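Local coordinates for hydrolase, isochorismatase family (Pseudomonas putida, PDB 4L07), which probably hydrolyses the amide bond of maleamate, releasing ammonia, as a maleamate amidase of the isochorismatase-like hydrolase family, at residues T40-I54 with L165-G177. Residues are numbered along the deposited sequence; the frame is centred on the assembly and turned at random.
Sequences TASDASLQMSRTKEI and LVPADCCADRAKG. With SO4 (sulfate ion), chain C.
The guanidinium of R174 is engaged round its rim: NH2 gives a bent hydrogen bond to T40 O (2.9 Å), which lies near the edge but 24° out of the plane. In the plane itself sit water 1, accepting from NE and passing the link on to A41 O, and the sulfur of a sulfate, probably from the crystallisation liquor, whose O1 is gripped by NH1 and NH2 together. On the R50 guanidinium, S49 OG lies over one face, while NE bridges to E53 OE1 in the plane. The R174 arm is extended from CG to NE, and S42 OG leans on its CG at 3.3 Å. A lysine in its place would probably lose the forked grip on O1 and could not also serve T40 O and the water from one flat group. K189 of the second subunit also binds this sulfate, and F12 of that subunit packs on R174. In the alpha/beta fold of the isochorismatase family, built on a parallel sheet, helix 45-60 packs beside the C-terminal end of strand 163-172. Here A172 CB meets A44 CB at 3.8 Å, and the Q47 chain, bent at chi2 (90°), lays CG near C171 O. Further along, C170 SG touches R50 CB (3.6 Å) and I54 CD1, with T51 OG1 against C170 CB. D169 OD1, bonded to S196, touches R50's aliphatic CG and CD.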
loop_
_atom_site.group_PDB
_atom_site.type_symbol
_atom_site.label_atom_id
_atom_site.label_comp_id
_atom_site.label_asym_id
_atom_site.label_seq_id
_atom_site.Cartn_x
_atom_site.Cartn_y
_atom_site.Cartn_z
ATOM N N THR A 40 -20.429 -8.601 -18.441
ATOM C CA THR A 40 -19.194 -7.833 -18.256
ATOM C C THR A 40 -18.125 -8.113 -19.313
ATOM O O THR A 40 -17.055 -7.507 -19.298
ATOM C CB THR A 40 -18.602 -8.053 -16.850
ATOM O OG1 THR A 40 -18.576 -9.458 -16.558
ATOM C CG2 THR A 40 -19.436 -7.319 -15.796
ATOM N N ALA A 41 -18.423 -9.006 -20.254
ATOM C CA ALA A 41 -17.395 -9.503 -21.173
ATOM C C ALA A 41 -17.215 -8.690 -22.457
ATOM O O ALA A 41 -18.101 -7.932 -22.871
ATOM C CB ALA A 41 -17.640 -10.967 -21.504
ATOM N N SER A 42 -16.048 -8.873 -23.073
ATOM C CA SER A 42 -15.705 -8.269 -24.359
ATOM C C SER A 42 -15.159 -9.360 -25.274
ATOM O O SER A 42 -14.765 -10.428 -24.799
ATOM C CB SER A 42 -14.621 -7.210 -24.163
ATOM O OG SER A 42 -15.037 -6.188 -23.275
ATOM N N ASP A 43 -15.116 -9.092 -26.577
ATOM C CA ASP A 43 -14.424 -9.986 -27.505
ATOM C C ASP A 43 -12.916 -9.817 -27.335
ATOM O O ASP A 43 -12.347 -8.780 -27.686
ATOM C CB ASP A 43 -14.845 -9.723 -28.957
ATOM C CG ASP A 43 -14.100 -10.606 -29.966
ATOM O OD1 ASP A 43 -13.430 -11.589 -29.566
ATOM O OD2 ASP A 43 -14.203 -10.316 -31.181
ATOM N N ALA A 44 -12.285 -10.847 -26.780
ATOM C CA ALA A 44 -10.860 -10.823 -26.490
ATOM C C ALA A 44 -10.120 -11.968 -27.185
ATOM O O ALA A 44 -8.987 -12.288 -26.834
ATOM C CB ALA A 44 -10.629 -10.864 -24.981
ATOM N N SER A 45 -10.750 -12.568 -28.194
ATOM C CA SER A 45 -10.179 -13.761 -28.829
ATOM C C SER A 45 -8.783 -13.545 -29.430
ATOM O O SER A 45 -7.867 -14.313 -29.145
ATOM C CB SER A 45 -11.147 -14.358 -29.859
ATOM O OG SER A 45 -11.488 -13.401 -30.844
ATOM N N LEU A 46 -8.618 -12.501 -30.242
ATOM C CA LEU A 46 -7.319 -12.203 -30.859
ATOM C C LEU A 46 -6.274 -11.818 -29.821
ATOM O O LEU A 46 -5.111 -12.227 -29.901
ATOM C CB LEU A 46 -7.449 -11.083 -31.900
ATOM C CG LEU A 46 -8.295 -11.352 -33.149
ATOM C CD1 LEU A 46 -8.400 -10.088 -33.995
ATOM C CD2 LEU A 46 -7.715 -12.499 -33.964
ATOM N N GLN A 47 -6.708 -11.023 -28.848
ATOM C CA GLN A 47 -5.840 -10.529 -27.784
ATOM C C GLN A 47 -5.283 -11.669 -26.935
ATOM O O GLN A 47 -4.105 -11.655 -26.563
ATOM C CB GLN A 47 -6.611 -9.523 -26.923
ATOM C CG GLN A 47 -6.870 -8.190 -27.628
ATOM C CD GLN A 47 -8.177 -8.127 -28.416
ATOM O OE1 GLN A 47 -8.566 -7.054 -28.888
ATOM N NE2 GLN A 47 -8.870 -9.252 -28.543
ATOM N N MET A 48 -6.133 -12.653 -26.640
ATOM C CA MET A 48 -5.731 -13.814 -25.842
ATOM C C MET A 48 -4.733 -14.707 -26.577
ATOM O O MET A 48 -3.831 -15.259 -25.964
ATOM C CB MET A 48 -6.945 -14.630 -25.384
ATOM C CG MET A 48 -7.710 -13.994 -24.235
ATOM S SD MET A 48 -9.001 -15.026 -23.528
ATOM C CE MET A 48 -10.164 -15.137 -24.892
ATOM N N SER A 49 -4.894 -14.854 -27.888
ATOM C CA SER A 49 -3.949 -15.665 -28.654
ATOM C C SER A 49 -2.578 -14.992 -28.762
ATOM O O SER A 49 -1.553 -15.670 -28.710
ATOM C CB SER A 49 -4.511 -16.033 -30.031
ATOM O OG SER A 49 -4.737 -14.879 -30.805
ATOM N N ARG A 50 -2.556 -13.663 -28.890
ATOM C CA ARG A 50 -1.295 -12.922 -28.876
ATOM C C ARG A 50 -0.643 -13.024 -27.493
ATOM O O ARG A 50 0.566 -13.238 -27.380
ATOM C CB ARG A 50 -1.497 -11.442 -29.258
ATOM C CG ARG A 50 -2.055 -11.172 -30.653
ATOM C CD ARG A 50 -1.068 -11.507 -31.767
ATOM N NE ARG A 50 -1.061 -12.937 -32.073
ATOM C CZ ARG A 50 -2.035 -13.581 -32.717
ATOM N NH1 ARG A 50 -3.121 -12.935 -33.131
ATOM N NH2 ARG A 50 -1.927 -14.884 -32.940
ATOM N N THR A 51 -1.458 -12.881 -26.450
ATOM C CA THR A 51 -0.976 -12.978 -25.070
ATOM C C THR A 51 -0.411 -14.378 -24.806
ATOM O O THR A 51 0.650 -14.514 -24.194
ATOM C CB THR A 51 -2.084 -12.615 -24.058
ATOM O OG1 THR A 51 -2.545 -11.277 -24.319
ATOM C CG2 THR A 51 -1.571 -12.705 -22.617
ATOM N N LYS A 52 -1.097 -15.410 -25.302
ATOM C CA LYS A 52 -0.624 -16.794 -25.130
ATOM C C LYS A 52 0.788 -16.979 -25.695
ATOM O O LYS A 52 1.629 -17.630 -25.075
ATOM C CB LYS A 52 -1.594 -17.800 -25.763
ATOM C CG LYS A 52 -1.188 -19.259 -25.560
ATOM C CD LYS A 52 -2.234 -20.217 -26.111
ATOM C CE LYS A 52 -1.808 -21.676 -25.959
ATOM N NZ LYS A 52 -0.525 -21.987 -26.659
ATOM N N GLU A 53 1.044 -16.393 -26.864
ATOM C CA GLU A 53 2.365 -16.458 -27.492
ATOM C C GLU A 53 3.441 -15.817 -26.612
ATOM O O GLU A 53 4.514 -16.389 -26.412
ATOM C CB GLU A 53 2.337 -15.801 -28.876
ATOM C CG GLU A 53 1.399 -16.481 -29.861
ATOM C CD GLU A 53 1.429 -15.860 -31.247
ATOM O OE1 GLU A 53 1.415 -14.611 -31.360
ATOM O OE2 GLU A 53 1.455 -16.629 -32.232
ATOM N N ILE A 54 3.137 -14.636 -26.081
ATOM C CA ILE A 54 4.042 -13.929 -25.180
ATOM C C ILE A 54 4.324 -14.742 -23.912
ATOM O O ILE A 54 5.486 -14.921 -23.528
ATOM C CB ILE A 54 3.498 -12.521 -24.825
ATOM C CG1 ILE A 54 3.563 -11.602 -26.053
ATOM C CG2 ILE A 54 4.282 -11.907 -23.673
ATOM C CD1 ILE A 54 2.943 -10.231 -25.838
ATOM N N LEU A 165 5.821 -1.933 -20.494
ATOM C CA LEU A 165 5.528 -2.102 -21.915
ATOM C C LEU A 165 4.111 -2.642 -22.085
ATOM O O LEU A 165 3.695 -3.557 -21.368
ATOM C CB LEU A 165 6.532 -3.075 -22.549
ATOM C CG LEU A 165 8.029 -2.804 -22.326
ATOM C CD1 LEU A 165 8.870 -3.925 -22.927
ATOM C CD2 LEU A 165 8.446 -1.459 -22.917
ATOM N N VAL A 166 3.370 -2.080 -23.035
ATOM C CA VAL A 166 2.007 -2.521 -23.289
ATOM C C VAL A 166 1.788 -2.861 -24.771
ATOM O O VAL A 166 1.721 -1.962 -25.609
ATOM C CB VAL A 166 0.960 -1.502 -22.759
ATOM C CG1 VAL A 166 1.237 -0.106 -23.274
ATOM C CG2 VAL A 166 -0.461 -1.928 -23.103
ATOM N N PRO A 167 1.702 -4.165 -25.091
ATOM C CA PRO A 167 1.349 -4.555 -26.460
ATOM C C PRO A 167 -0.136 -4.321 -26.710
ATOM O O PRO A 167 -0.984 -5.016 -26.148
ATOM C CB PRO A 167 1.695 -6.049 -26.509
ATOM C CG PRO A 167 1.683 -6.506 -25.090
ATOM C CD PRO A 167 2.086 -5.321 -24.260
ATOM N N ALA A 168 -0.434 -3.333 -27.551
ATOM C CA ALA A 168 -1.804 -2.890 -27.808
ATOM C C ALA A 168 -2.695 -4.018 -28.324
ATOM O O ALA A 168 -3.882 -4.082 -27.995
ATOM C CB ALA A 168 -1.804 -1.718 -28.783
ATOM N N ASP A 169 -2.106 -4.916 -29.112
ATOM C CA ASP A 169 -2.843 -6.047 -29.677
ATOM C C ASP A 169 -3.099 -7.174 -28.670
ATOM O O ASP A 169 -3.613 -8.231 -29.035
ATOM C CB ASP A 169 -2.158 -6.572 -30.955
ATOM C CG ASP A 169 -0.756 -7.103 -30.708
ATOM O OD1 ASP A 169 -0.325 -8.001 -31.464
ATOM O OD2 ASP A 169 -0.074 -6.632 -29.775
ATOM N N CYS A 170 -2.745 -6.937 -27.404
ATOM C CA CYS A 170 -3.016 -7.867 -26.303
ATOM C C CYS A 170 -4.003 -7.286 -25.290
ATOM O O CYS A 170 -4.295 -7.901 -24.256
ATOM C CB CYS A 170 -1.717 -8.205 -25.579
ATOM S SG CYS A 170 -0.576 -9.174 -26.570
ATOM N N CYS A 171 -4.510 -6.100 -25.602
ATOM C CA CYS A 171 -5.420 -5.387 -24.724
ATOM C C CYS A 171 -6.800 -5.320 -25.363
ATOM O O CYS A 171 -6.939 -4.862 -26.499
ATOM C CB CYS A 171 -4.870 -3.987 -24.448
ATOM S SG CYS A 171 -3.303 -3.985 -23.537
ATOM N N ALA A 172 -7.811 -5.790 -24.636
ATOM C CA ALA A 172 -9.192 -5.794 -25.122
ATOM C C ALA A 172 -10.036 -4.779 -24.350
ATOM O O ALA A 172 -9.788 -4.521 -23.170
ATOM C CB ALA A 172 -9.787 -7.189 -24.999
ATOM N N ASP A 173 -11.028 -4.201 -25.016
ATOM C CA ASP A 173 -11.959 -3.294 -24.352
ATOM C C ASP A 173 -13.370 -3.405 -24.938
ATOM O O ASP A 173 -13.583 -4.085 -25.962
ATOM C CB ASP A 173 -11.439 -1.851 -24.431
ATOM C CG ASP A 173 -11.878 -1.005 -23.244
ATOM O OD1 ASP A 173 -12.956 -1.278 -22.672
ATOM O OD2 ASP A 173 -11.141 -0.059 -22.884
ATOM N N ARG A 174 -14.319 -2.740 -24.282
ATOM C CA ARG A 174 -15.738 -2.761 -24.648
ATOM C C ARG A 174 -16.067 -1.847 -25.809
ATOM O O ARG A 174 -17.097 -2.015 -26.456
ATOM C CB ARG A 174 -16.601 -2.357 -23.453
ATOM C CG ARG A 174 -16.545 -3.371 -22.339
ATOM C CD ARG A 174 -17.354 -2.989 -21.120
ATOM N NE ARG A 174 -17.145 -4.012 -20.105
ATOM C CZ ARG A 174 -16.189 -3.971 -19.183
ATOM N NH1 ARG A 174 -15.358 -2.932 -19.121
ATOM N NH2 ARG A 174 -16.067 -4.974 -18.320
ATOM N N ALA A 175 -15.200 -0.868 -26.046
ATOM C CA ALA A 175 -15.402 0.136 -27.092
ATOM C C ALA A 175 -14.067 0.732 -27.492
ATOM O O ALA A 175 -13.129 0.766 -26.688
ATOM C CB ALA A 175 -16.350 1.227 -26.612
ATOM N N LYS A 176 -13.989 1.200 -28.734
ATOM C CA LYS A 176 -12.757 1.741 -29.301
ATOM C C LYS A 176 -12.308 3.039 -28.618
ATOM O O LYS A 176 -11.116 3.232 -28.375
ATOM C CB LYS A 176 -12.948 1.967 -30.804
ATOM C CG LYS A 176 -11.714 2.410 -31.568
ATOM C CD LYS A 176 -12.041 2.505 -33.056
ATOM C CE LYS A 176 -10.955 3.223 -33.838
ATOM N NZ LYS A 176 -11.356 3.370 -35.268
ATOM N N GLY A 177 -13.265 3.917 -28.321
ATOM C CA GLY A 177 -12.978 5.234 -27.724
ATOM C C GLY A 177 -12.129 5.185 -26.460
ATOM O O GLY A 177 -11.015 5.708 -26.447
HETATM S S SO4 C . -12.686 -3.353 -16.283
HETATM O O1 SO4 C . -13.674 -4.025 -17.167
HETATM O O2 SO4 C . -11.354 -3.352 -16.902
HETATM O O3 SO4 C . -13.104 -1.951 -16.065
HETATM O O4 SO4 C . -12.618 -4.035 -14.961
HETATM O O HOH W 1 -19.083 -5.778 -21.138
HETATM O O HOH W 2 -15.646 -6.199 -27.358
#